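Local coordinates for clostripain-related protein (Bacteroides thetaiotaomicron, PDB 6N9J) that probably hydrolyses peptide bonds in proteins as a secreted clostripain-family (C11) cysteine protease of clan CD, at residues A[15-20]-A[32-37]; A[46-51]-A[195-200]; A[185-190]-A[236-241]; A[280-285]-A[332-337]. All coordinates share one frame; numbering follows the deposited sequence.

Contact 1. Residues A[15-20]-A[32-37]; sequences VYIAGD and NEMIEG
Met-34 joins helix 24-37 to strand 9-18, reaching Val-15 and Ile-17 with its terminal methyl, and Val-15 with its sulfur too. Along 32-37 the helix first presents Glu-33, which serves helix 193-200: its OE1 accepts a hydrogen bond from the backbone N of Tyr-193. Met-34 comes next and carries the whole contact. Its chain runs straight out as far as SD, with chi2 at 178°, and then bends at chi3 (-146°) to set CE among the strand's methyls. Met-34 CE lies 3.6 Å from CG1 of Val-15 and 4.1 Å from CD1 of Ile-17, and both pairs meet tip to tip. The sulfur takes up the other branch of Val-15, with Met-34 SD 4.0 Å from Val-15 CG2. A long, unbranched methionine suits this place because the backbones stay far apart, the CA atoms of Val-15 and Met-34 being 9.6 Å from each other, while beta-branched valine and isoleucine favour the extended strand and offer it compact methyl groups. Ile-35 then turns to another surface, on Val-70 and Gln-72, and Gly-37 closes the segment, its N bonded to Glu-33 O. Strand 9-18, helix 24-37 and strand 46-53 form a beta-alpha-beta unit with parallel strands. Met-34 lies over the sheet, touching Val-50 of the second strand as well, and also touches Tyr-193 and Val-197 of helix 193-200.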
loop_
_atom_site.group_PDB
_atom_site.type_symbol
_atom_site.label_atom_id
_atom_site.label_comp_id
_atom_site.label_asym_id
_atom_site.label_seq_id
_atom_site.Cartn_x
_atom_site.Cartn_y
_atom_site.Cartn_z
ATOM N N VAL A 15 5.204 -11.113 -4.751
ATOM C CA VAL A 15 5.625 -10.207 -3.682
ATOM C C VAL A 15 6.893 -9.474 -4.107
ATOM O O VAL A 15 7.950 -10.099 -4.308
ATOM C CB VAL A 15 5.888 -10.936 -2.365
ATOM C CG1 VAL A 15 6.252 -9.913 -1.267
ATOM C CG2 VAL A 15 4.687 -11.744 -1.974
ATOM N N TYR A 16 6.785 -8.158 -4.258
ATOM C CA TYR A 16 7.868 -7.360 -4.829
ATOM C C TYR A 16 8.583 -6.569 -3.739
ATOM O O TYR A 16 8.054 -5.570 -3.229
ATOM C CB TYR A 16 7.328 -6.411 -5.900
ATOM C CG TYR A 16 8.388 -5.749 -6.750
ATOM C CD1 TYR A 16 9.189 -4.718 -6.242
ATOM C CD2 TYR A 16 8.580 -6.139 -8.063
ATOM C CE1 TYR A 16 10.174 -4.118 -7.027
ATOM C CE2 TYR A 16 9.551 -5.550 -8.855
ATOM C CZ TYR A 16 10.341 -4.530 -8.340
ATOM O OH TYR A 16 11.296 -3.952 -9.150
ATOM N N ILE A 17 9.787 -7.010 -3.392
ATOM C CA ILE A 17 10.497 -6.434 -2.257
ATOM C C ILE A 17 11.643 -5.525 -2.679
ATOM O O ILE A 17 12.739 -6.002 -2.965
ATOM C CB ILE A 17 11.055 -7.534 -1.337
ATOM C CG1 ILE A 17 9.904 -8.394 -0.822
ATOM C CG2 ILE A 17 11.851 -6.919 -0.170
ATOM C CD1 ILE A 17 10.360 -9.647 -0.093
ATOM N N ALA A 18 11.372 -4.222 -2.728
ATOM C CA ALA A 18 12.429 -3.236 -2.901
ATOM C C ALA A 18 12.995 -2.893 -1.525
ATOM O O ALA A 18 12.527 -1.974 -0.847
ATOM C CB ALA A 18 11.911 -1.997 -3.610
ATOM N N GLY A 19 13.990 -3.663 -1.099
ATOM C CA GLY A 19 14.493 -3.535 0.253
ATOM C C GLY A 19 15.946 -3.108 0.362
ATOM O O GLY A 19 16.570 -3.339 1.394
ATOM N N ASP A 20 16.499 -2.498 -0.684
ATOM C CA ASP A 20 17.841 -1.943 -0.556
ATOM C C ASP A 20 17.743 -0.535 0.008
ATOM O O ASP A 20 17.782 0.457 -0.725
ATOM C CB ASP A 20 18.603 -1.931 -1.880
ATOM C CG ASP A 20 20.074 -1.598 -1.684
ATOM O OD1 ASP A 20 20.509 -1.599 -0.510
ATOM O OD2 ASP A 20 20.797 -1.350 -2.675
ATOM N N ASN A 32 10.684 -15.715 5.543
ATOM C CA ASN A 32 10.450 -16.863 6.411
ATOM C C ASN A 32 8.971 -17.033 6.790
ATOM O O ASN A 32 8.488 -18.153 6.915
ATOM C CB ASN A 32 11.303 -16.756 7.677
ATOM C CG ASN A 32 12.778 -16.937 7.400
ATOM O OD1 ASN A 32 13.159 -17.513 6.383
ATOM N ND2 ASN A 32 13.619 -16.453 8.308
ATOM N N GLU A 33 8.263 -15.921 6.987
ATOM C CA GLU A 33 6.832 -15.965 7.272
ATOM C C GLU A 33 6.072 -16.494 6.072
ATOM O O GLU A 33 5.145 -17.285 6.225
ATOM C CB GLU A 33 6.286 -14.579 7.644
ATOM C CG GLU A 33 6.843 -13.983 8.934
ATOM C CD GLU A 33 6.305 -12.584 9.229
ATOM O OE1 GLU A 33 5.549 -12.029 8.403
ATOM O OE2 GLU A 33 6.649 -12.042 10.298
ATOM N N MET A 34 6.467 -16.046 4.881
ATOM C CA MET A 34 5.818 -16.467 3.646
ATOM C C MET A 34 5.932 -17.969 3.486
ATOM O O MET A 34 4.982 -18.624 3.076
ATOM C CB MET A 34 6.420 -15.770 2.413
ATOM C CG MET A 34 6.180 -14.270 2.312
ATOM S SD MET A 34 6.944 -13.484 0.871
ATOM C CE MET A 34 7.354 -11.890 1.565
ATOM N N ILE A 35 7.104 -18.504 3.816
ATOM C CA ILE A 35 7.386 -19.926 3.671
ATOM C C ILE A 35 6.510 -20.751 4.615
ATOM O O ILE A 35 6.006 -21.811 4.239
ATOM C CB ILE A 35 8.882 -20.219 3.922
ATOM C CG1 ILE A 35 9.723 -19.614 2.791
ATOM C CG2 ILE A 35 9.140 -21.726 4.058
ATOM C CD1 ILE A 35 11.222 -19.903 2.885
ATOM N N GLU A 36 6.303 -20.254 5.829
ATOM C CA GLU A 36 5.375 -20.894 6.751
ATOM C C GLU A 36 3.928 -20.825 6.236
ATOM O O GLU A 36 3.145 -21.751 6.434
ATOM C CB GLU A 36 5.465 -20.253 8.136
ATOM C CG GLU A 36 4.583 -20.915 9.178
ATOM C CD GLU A 36 4.482 -20.104 10.455
ATOM O OE1 GLU A 36 5.289 -19.165 10.633
ATOM O OE2 GLU A 36 3.589 -20.402 11.281
ATOM N N GLY A 37 3.577 -19.723 5.578
ATOM C CA GLY A 37 2.237 -19.552 5.050
ATOM C C GLY A 37 1.898 -20.463 3.883
ATOM O O GLY A 37 0.726 -20.719 3.613
#

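Contact 2. Residues A[46-51]-A[195-200]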
loop_
_atom_site.group_PDB
_atom_site.type_symbol
_atom_site.label_atom_id
_atom_site.label_comp_id
_atom_site.label_asym_id
_atom_site.label_seq_id
_atom_site.Cartn_x
_atom_site.Cartn_y
_atom_site.Cartn_z
ATOM N N ASN A 46 -1.621 -22.561 -7.283
ATOM C CA ASN A 46 -1.298 -21.238 -6.768
ATOM C C ASN A 46 0.199 -20.964 -6.812
ATOM O O ASN A 46 0.996 -21.759 -6.312
ATOM C CB ASN A 46 -1.820 -21.093 -5.339
ATOM C CG ASN A 46 -3.325 -21.315 -5.236
ATOM O OD1 ASN A 46 -4.107 -20.648 -5.908
ATOM N ND2 ASN A 46 -3.733 -22.264 -4.395
ATOM N N ASN A 47 0.581 -19.842 -7.421
ATOM C CA ASN A 47 1.988 -19.479 -7.534
ATOM C C ASN A 47 2.357 -18.249 -6.700
ATOM O O ASN A 47 1.948 -17.134 -7.005
ATOM C CB ASN A 47 2.358 -19.234 -8.999
ATOM C CG ASN A 47 1.811 -20.303 -9.930
ATOM O OD1 ASN A 47 2.266 -21.450 -9.924
ATOM N ND2 ASN A 47 0.846 -19.927 -10.750
ATOM N N LEU A 48 3.135 -18.463 -5.645
ATOM C CA LEU A 48 3.680 -17.362 -4.863
ATOM C C LEU A 48 5.105 -17.052 -5.321
ATOM O O LEU A 48 6.025 -17.827 -5.063
ATOM C CB LEU A 48 3.658 -17.693 -3.367
ATOM C CG LEU A 48 4.163 -16.574 -2.442
ATOM C CD1 LEU A 48 3.319 -15.305 -2.586
ATOM C CD2 LEU A 48 4.159 -17.088 -1.003
ATOM N N LEU A 49 5.270 -15.926 -6.013
ATOM C CA LEU A 49 6.562 -15.483 -6.516
ATOM C C LEU A 49 7.100 -14.353 -5.635
ATOM O O LEU A 49 6.342 -13.553 -5.110
ATOM C CB LEU A 49 6.450 -15.021 -7.974
ATOM C CG LEU A 49 6.471 -16.114 -9.073
ATOM C CD1 LEU A 49 5.599 -17.316 -8.781
ATOM C CD2 LEU A 49 6.079 -15.532 -10.424
ATOM N N VAL A 50 8.409 -14.311 -5.441
ATOM C CA VAL A 50 9.010 -13.264 -4.628
ATOM C C VAL A 50 10.226 -12.702 -5.349
ATOM O O VAL A 50 11.180 -13.445 -5.656
ATOM C CB VAL A 50 9.434 -13.775 -3.222
ATOM C CG1 VAL A 50 9.932 -12.622 -2.356
ATOM C CG2 VAL A 50 8.302 -14.508 -2.526
ATOM N N TYR A 51 10.173 -11.404 -5.642
ATOM C CA TYR A 51 11.346 -10.666 -6.097
ATOM C C TYR A 51 11.976 -9.969 -4.899
ATOM O O TYR A 51 11.353 -9.117 -4.267
ATOM C CB TYR A 51 11.000 -9.639 -7.174
ATOM C CG TYR A 51 12.163 -8.712 -7.467
ATOM C CD1 TYR A 51 13.197 -9.110 -8.305
ATOM C CD2 TYR A 51 12.239 -7.442 -6.883
ATOM C CE1 TYR A 51 14.270 -8.278 -8.566
ATOM C CE2 TYR A 51 13.305 -6.601 -7.142
ATOM C CZ TYR A 51 14.315 -7.017 -7.982
ATOM O OH TYR A 51 15.385 -6.179 -8.239
ATOM N N VAL A 195 -0.109 -15.563 7.887
ATOM C CA VAL A 195 -1.561 -15.648 7.681
ATOM C C VAL A 195 -2.043 -14.819 6.486
ATOM O O VAL A 195 -3.105 -15.083 5.947
ATOM C CB VAL A 195 -2.362 -15.217 8.933
ATOM C CG1 VAL A 195 -2.413 -16.355 9.951
ATOM C CG2 VAL A 195 -1.805 -13.912 9.545
ATOM N N VAL A 196 -1.261 -13.840 6.053
ATOM C CA VAL A 196 -1.612 -13.084 4.854
ATOM C C VAL A 196 -1.425 -13.919 3.570
ATOM O O VAL A 196 -2.226 -13.806 2.638
ATOM C CB VAL A 196 -0.797 -11.774 4.756
ATOM C CG1 VAL A 196 -0.849 -11.202 3.337
ATOM C CG2 VAL A 196 -1.327 -10.751 5.760
ATOM N N VAL A 197 -0.406 -14.781 3.526
ATOM C CA VAL A 197 -0.130 -15.571 2.306
ATOM C C VAL A 197 -1.305 -16.471 1.893
ATOM O O VAL A 197 -1.685 -16.457 0.726
ATOM C CB VAL A 197 1.168 -16.433 2.437
ATOM C CG1 VAL A 197 1.107 -17.700 1.556
ATOM C CG2 VAL A 197 2.383 -15.601 2.074
ATOM N N PRO A 198 -1.893 -17.243 2.830
ATOM C CA PRO A 198 -3.078 -17.976 2.369
ATOM C C PRO A 198 -4.225 -17.047 1.935
ATOM O O PRO A 198 -4.981 -17.397 1.028
ATOM C CB PRO A 198 -3.484 -18.808 3.598
ATOM C CG PRO A 198 -2.242 -18.900 4.433
ATOM C CD PRO A 198 -1.543 -17.584 4.224
ATOM N N ALA A 199 -4.338 -15.871 2.548
ATOM C CA ALA A 199 -5.396 -14.930 2.168
ATOM C C ALA A 199 -5.143 -14.342 0.774
ATOM O O ALA A 199 -6.085 -13.993 0.066
ATOM C CB ALA A 199 -5.527 -13.810 3.215
ATOM N N LEU A 200 -3.875 -14.252 0.375
ATOM C CA LEU A 200 -3.525 -13.798 -0.977
ATOM C C LEU A 200 -4.124 -14.716 -2.061
ATOM O O LEU A 200 -4.308 -14.297 -3.211
ATOM C CB LEU A 200 -2.003 -13.746 -1.165
ATOM C CG LEU A 200 -1.039 -12.912 -0.318
ATOM C CD1 LEU A 200 0.403 -13.294 -0.702
ATOM C CD2 LEU A 200 -1.268 -11.428 -0.529
#
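Leu-48 of strand 46-53 meets Val-197 and Leu-200 of helix 193-200 at about a right angle in both cases, its forked end spread across two positions about one turn apart on the helix. One prong, Leu-48 CD2, faces the pair of methyls on Val-197, 3.9 Å from CG2 and 4.0 Å from CG1. The other prong meets a single methyl, Leu-48 CD1 lying 4.0 Å from CD1 of Leu-200. The first torsion (chi1 -178°, CG opposite the backbone N) carries the fork toward the helix, and chi2 (60°) turns one methyl to each partner. In the alpha/beta fold of clan CD peptidases, helices pack on the faces of a central sheet, and here a helix reaches a strand 144 residues earlier in the chain through methyl groups alone. Leucine suits the strand side because its two methyls can serve two partners; valine, short and branched at CB, keeps its bulk close to the helix. Pro-198 has no N-H to give to the preceding turn, and the helix kinks there, yet Leu-200 N still bonds to Val-196 O at 2.8 Å. Leu-200 also packs on Val-13 and on Ile-210 of helix 206-221, while its carbonyl O accepts a hydrogen bond from Arg-11 NH1.

Contact 3. Residues A[185-190]-A[236-241]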
loop_
_atom_site.group_PDB
_atom_site.type_symbol
_atom_site.label_atom_id
_atom_site.label_comp_id
_atom_site.label_asym_id
_atom_site.label_seq_id
_atom_site.Cartn_x
_atom_site.Cartn_y
_atom_site.Cartn_z
ATOM N N GLU A 185 1.356 5.576 8.757
ATOM C CA GLU A 185 2.570 4.769 8.723
ATOM C C GLU A 185 2.278 3.295 8.973
ATOM O O GLU A 185 1.466 2.948 9.836
ATOM C CB GLU A 185 3.584 5.263 9.748
ATOM C CG GLU A 185 4.260 6.558 9.373
ATOM C CD GLU A 185 5.053 7.131 10.530
ATOM O OE1 GLU A 185 6.217 6.721 10.713
ATOM O OE2 GLU A 185 4.506 7.979 11.265
ATOM N N ILE A 186 2.955 2.446 8.201
ATOM C CA ILE A 186 2.913 0.996 8.353
ATOM C C ILE A 186 4.073 0.544 9.240
ATOM O O ILE A 186 5.196 1.006 9.074
ATOM C CB ILE A 186 3.003 0.289 6.977
ATOM C CG1 ILE A 186 1.651 0.332 6.268
ATOM C CG2 ILE A 186 3.500 -1.153 7.129
ATOM C CD1 ILE A 186 0.697 -0.765 6.718
ATOM N N PRO A 187 3.805 -0.357 10.192
ATOM C CA PRO A 187 4.879 -0.835 11.077
ATOM C C PRO A 187 6.045 -1.468 10.312
ATOM O O PRO A 187 5.832 -2.159 9.305
ATOM C CB PRO A 187 4.170 -1.876 11.949
ATOM C CG PRO A 187 2.716 -1.426 11.949
ATOM C CD PRO A 187 2.480 -0.887 10.567
ATOM N N GLY A 188 7.265 -1.196 10.769
ATOM C CA GLY A 188 8.451 -1.861 10.258
ATOM C C GLY A 188 8.251 -3.308 9.831
ATOM O O GLY A 188 8.496 -3.638 8.672
ATOM N N PRO A 189 7.789 -4.171 10.758
ATOM C CA PRO A 189 7.619 -5.605 10.479
ATOM C C PRO A 189 6.634 -5.913 9.361
ATOM O O PRO A 189 6.634 -7.031 8.864
ATOM C CB PRO A 189 7.100 -6.163 11.811
ATOM C CG PRO A 189 7.637 -5.227 12.835
ATOM C CD PRO A 189 7.578 -3.872 12.185
ATOM N N GLY A 190 5.806 -4.944 8.983
ATOM C CA GLY A 190 4.850 -5.130 7.905
ATOM C C GLY A 190 3.851 -6.253 8.140
ATOM O O GLY A 190 3.468 -6.540 9.273
ATOM N N GLY A 236 2.190 -1.356 18.817
ATOM C CA GLY A 236 1.664 -0.042 18.479
ATOM C C GLY A 236 0.408 -0.021 17.621
ATOM O O GLY A 236 -0.086 1.055 17.290
ATOM N N GLY A 237 -0.111 -1.197 17.261
ATOM C CA GLY A 237 -1.328 -1.283 16.468
ATOM C C GLY A 237 -1.136 -1.025 14.981
ATOM O O GLY A 237 -0.009 -1.005 14.478
ATOM N N VAL A 238 -2.247 -0.847 14.272
ATOM C CA VAL A 238 -2.236 -0.645 12.822
ATOM C C VAL A 238 -3.602 -0.158 12.358
ATOM O O VAL A 238 -4.598 -0.350 13.043
ATOM C CB VAL A 238 -1.874 -1.946 12.044
ATOM C CG1 VAL A 238 -3.067 -2.893 11.964
ATOM C CG2 VAL A 238 -1.390 -1.617 10.641
ATOM N N SER A 239 -3.640 0.473 11.192
ATOM C CA SER A 239 -4.890 0.841 10.553
ATOM C C SER A 239 -4.867 0.443 9.084
ATOM O O SER A 239 -3.888 0.699 8.376
ATOM C CB SER A 239 -5.129 2.340 10.684
ATOM O OG SER A 239 -4.120 3.037 9.993
ATOM N N ILE A 240 -5.943 -0.182 8.621
ATOM C CA ILE A 240 -5.991 -0.729 7.264
ATOM C C ILE A 240 -7.364 -0.473 6.662
ATOM O O ILE A 240 -8.350 -0.480 7.378
ATOM C CB ILE A 240 -5.693 -2.268 7.254
ATOM C CG1 ILE A 240 -4.304 -2.564 7.810
ATOM C CG2 ILE A 240 -5.824 -2.868 5.849
ATOM C CD1 ILE A 240 -3.170 -2.192 6.863
ATOM N N SER A 241 -7.419 -0.231 5.356
ATOM C CA SER A 241 -8.684 -0.228 4.627
ATOM C C SER A 241 -8.556 -0.882 3.243
ATOM O O SER A 241 -7.457 -1.212 2.787
ATOM C CB SER A 241 -9.223 1.206 4.481
ATOM O OG SER A 241 -8.387 1.994 3.645
HETATM O O HOH W 1 -0.976 1.575 10.614
#
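Pro-187 packs on Gly-237 and Val-238 where the loop 185-190, part of the site that holds the bound peptide inhibitor, passes the start of strand 239-244. The loop goes on into a type I beta turn, Pro-187 to Gly-190, closed by a 2.8 Å bond from Gly-190 N to Pro-187 O; glycine suits the last place, where phi is positive (60°). The denser part of the contact gathers round the proline ring. Pro-187 CD lies 3.9 Å from CG2 of Val-238, the two side chains crossing at about a right angle, and Pro-187 CG rests 3.7 Å from the carbonyl O of Gly-237. The positive phi of Gly-237 is one that glycine adopts easily. Trp-234 also packs on Pro-187, while Tyr-215 and Tyr-218 press on Val-238. Toward the strand the contact thins out. Ile-186 and Ile-240, also crossed at about a right angle, meet through one methyl each: chi2 of Ile-186 (-83°) bends its CD1 back to within 4.1 Å of Ile-240 CD1. Ile-186 has other work as well: its backbone hydrogen-bonds the inhibitor, and Glu-185 OE1 bonds a polar side chain of the same peptide. No direct hydrogen bond joins the two segments; a water bridges them instead, donating to Glu-185 O at 2.9 Å and accepting from Ser-239 N at 2.9 Å.

Contact 4. Residues A[280-285]-A[332-337]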
loop_
_atom_site.group_PDB
_atom_site.type_symbol
_atom_site.label_atom_id
_atom_site.label_comp_id
_atom_site.label_asym_id
_atom_site.label_seq_id
_atom_site.Cartn_x
_atom_site.Cartn_y
_atom_site.Cartn_z
ATOM N N ASP A 280 -0.198 12.115 9.363
ATOM C CA ASP A 280 1.196 12.402 9.712
ATOM C C ASP A 280 1.315 13.647 10.602
ATOM O O ASP A 280 1.905 14.653 10.193
ATOM C CB ASP A 280 2.040 12.569 8.436
ATOM C CG ASP A 280 1.523 13.685 7.529
ATOM O OD1 ASP A 280 0.328 14.055 7.656
ATOM O OD2 ASP A 280 2.312 14.181 6.687
ATOM N N PRO A 281 0.772 13.584 11.835
ATOM C CA PRO A 281 0.667 14.787 12.665
ATOM C C PRO A 281 1.996 15.229 13.277
ATOM O O PRO A 281 2.109 16.349 13.765
ATOM C CB PRO A 281 -0.314 14.365 13.760
ATOM C CG PRO A 281 -0.100 12.895 13.896
ATOM C CD PRO A 281 0.289 12.383 12.544
ATOM N N LEU A 282 2.994 14.355 13.252
ATOM C CA LEU A 282 4.259 14.667 13.897
ATOM C C LEU A 282 5.277 15.105 12.858
ATOM O O LEU A 282 6.408 15.454 13.195
ATOM C CB LEU A 282 4.771 13.459 14.682
ATOM C CG LEU A 282 3.743 12.737 15.560
ATOM C CD1 LEU A 282 4.395 11.565 16.266
ATOM C CD2 LEU A 282 3.104 13.697 16.562
ATOM N N ARG A 283 4.865 15.085 11.591
ATOM C CA ARG A 283 5.727 15.496 10.488
ATOM C C ARG A 283 5.108 16.648 9.675
ATOM O O ARG A 283 4.708 17.657 10.241
ATOM C CB ARG A 283 6.037 14.296 9.586
ATOM C CG ARG A 283 6.889 13.227 10.271
ATOM C CD ARG A 283 7.038 11.972 9.412
ATOM N NE ARG A 283 7.950 11.003 10.022
ATOM C CZ ARG A 283 9.138 10.667 9.524
ATOM N NH1 ARG A 283 9.900 9.788 10.161
ATOM N NH2 ARG A 283 9.564 11.206 8.387
ATOM N N GLU A 284 5.018 16.494 8.356
ATOM C CA GLU A 284 4.647 17.616 7.493
ATOM C C GLU A 284 3.136 17.899 7.417
ATOM O O GLU A 284 2.737 18.898 6.827
ATOM C CB GLU A 284 5.198 17.381 6.084
ATOM N N ASN A 285 2.311 17.034 8.012
ATOM C CA ASN A 285 0.850 17.195 7.977
ATOM C C ASN A 285 0.349 17.215 6.532
ATOM O O ASN A 285 -0.504 18.018 6.154
ATOM C CB ASN A 285 0.415 18.462 8.729
ATOM C CG ASN A 285 0.453 18.287 10.241
ATOM O OD1 ASN A 285 1.487 17.942 10.819
ATOM N ND2 ASN A 285 -0.680 18.515 10.887
ATOM N N TYR A 332 12.387 9.303 16.166
ATOM C CA TYR A 332 11.680 8.944 17.382
ATOM C C TYR A 332 10.174 8.961 17.124
ATOM O O TYR A 332 9.721 9.447 16.093
ATOM C CB TYR A 332 12.031 9.904 18.522
ATOM C CG TYR A 332 13.459 9.821 18.978
ATOM C CD1 TYR A 332 13.886 8.766 19.768
ATOM C CD2 TYR A 332 14.381 10.814 18.651
ATOM C CE1 TYR A 332 15.191 8.695 20.215
ATOM C CE2 TYR A 332 15.689 10.748 19.090
ATOM C CZ TYR A 332 16.087 9.687 19.874
ATOM O OH TYR A 332 17.387 9.588 20.317
ATOM N N GLY A 333 9.392 8.439 18.058
ATOM C CA GLY A 333 7.953 8.433 17.861
ATOM C C GLY A 333 7.123 8.291 19.121
ATOM O O GLY A 333 7.649 8.264 20.237
ATOM N N LYS A 334 5.811 8.197 18.929
ATOM C CA LYS A 334 4.871 7.984 20.023
ATOM C C LYS A 334 3.531 7.517 19.458
ATOM O O LYS A 334 3.320 7.545 18.243
ATOM C CB LYS A 334 4.690 9.268 20.852
ATOM C CG LYS A 334 3.942 10.385 20.140
ATOM C CD LYS A 334 3.432 11.428 21.132
ATOM C CE LYS A 334 2.719 12.574 20.427
ATOM N NZ LYS A 334 2.169 13.579 21.386
ATOM N N MET A 335 2.637 7.075 20.339
ATOM C CA MET A 335 1.278 6.696 19.945
ATOM C C MET A 335 0.440 7.935 19.621
ATOM O O MET A 335 0.526 8.939 20.317
ATOM C CB MET A 335 0.598 5.884 21.053
ATOM C CG MET A 335 1.355 4.621 21.457
ATOM S SD MET A 335 1.567 3.431 20.119
ATOM C CE MET A 335 -0.135 2.956 19.847
ATOM N N VAL A 336 -0.365 7.857 18.568
ATOM C CA VAL A 336 -1.255 8.956 18.182
ATOM C C VAL A 336 -2.693 8.446 18.013
ATOM O O VAL A 336 -2.908 7.353 17.490
ATOM C CB VAL A 336 -0.775 9.614 16.871
ATOM C CG1 VAL A 336 -1.800 10.629 16.364
ATOM C CG2 VAL A 336 0.598 10.253 17.076
ATOM N N SER A 337 -3.675 9.228 18.449
ATOM C CA SER A 337 -5.072 8.806 18.373
ATOM C C SER A 337 -5.565 8.692 16.924
ATOM O O SER A 337 -5.317 9.579 16.105
ATOM C CB SER A 337 -5.957 9.778 19.158
ATOM O OG SER A 337 -7.313 9.368 19.152
#
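Leu-282 lays its forked end against Lys-334 and Val-336, joining the loop 280-285 to strand 333-337 at the protein surface. From CA its CB points toward the strand. CB and CG serve as a stalk, and the touching is left to the two methyls. Leu-282 CD1 reaches two partners at 4.1 Å each, CG of Lys-334 and CG2 of Val-336. Leu-282 CD2 runs to the outer part of the lysine chain, 4.0 Å from Lys-334 CE. Lysine suits this surface position because its methylenes, extended beyond CG, give the leucine an apolar flank while the ammonium group is carried past it. Alongside, Pro-281 CG lies 3.8 Å from CG1 of Val-336, the two side chains sliding past each other in opposite directions. Val-336, beta-branched as suits a strand, thus offers one methyl to the proline and shares the other between proline and leucine. The loop holds its residues in place with a type I beta turn from Asp-280 to Arg-283, where proline's fixed phi (-75°) fits the second position. Asp-280 braces the loop further on, its OD2 bonding Asn-286 N and its OD1 Tyr-287 N. Strand 333-337 pairs antiparallel with strand 315-327, through backbone bonds of Lys-334 with Cys-326 and Val-336 with Asn-324; Leu-282 reaches that neighbour too, resting on Cys-326, and also touches Tyr-328 in the connecting loop.

All four contacts reach one mixed central sheet, and they fall into two pairs. Contacts 1 and 2, with centres about 9 Å apart, share the neighbouring parallel strands 9-18 and 46-53, joined by backbone bonds such as Val-15 N to Leu-49 O. Contacts 3 and 4, centres about 13 Å apart, lie toward the other end, at strands 239-244 and 333-337, both of which pair with strand 315-327. Contacts 2 and 4 stand about 32 Å apart, on opposite sides of the chain's centre. Contact 1 closes first and contact 4 comes last, whereas contacts 2 and 3 interleave: soon after the inhibitor-binding loop 185-190 comes helix 193-200, which packs on strand 46-53, so the chain runs from the inhibitor site to the sheet's N-terminal part.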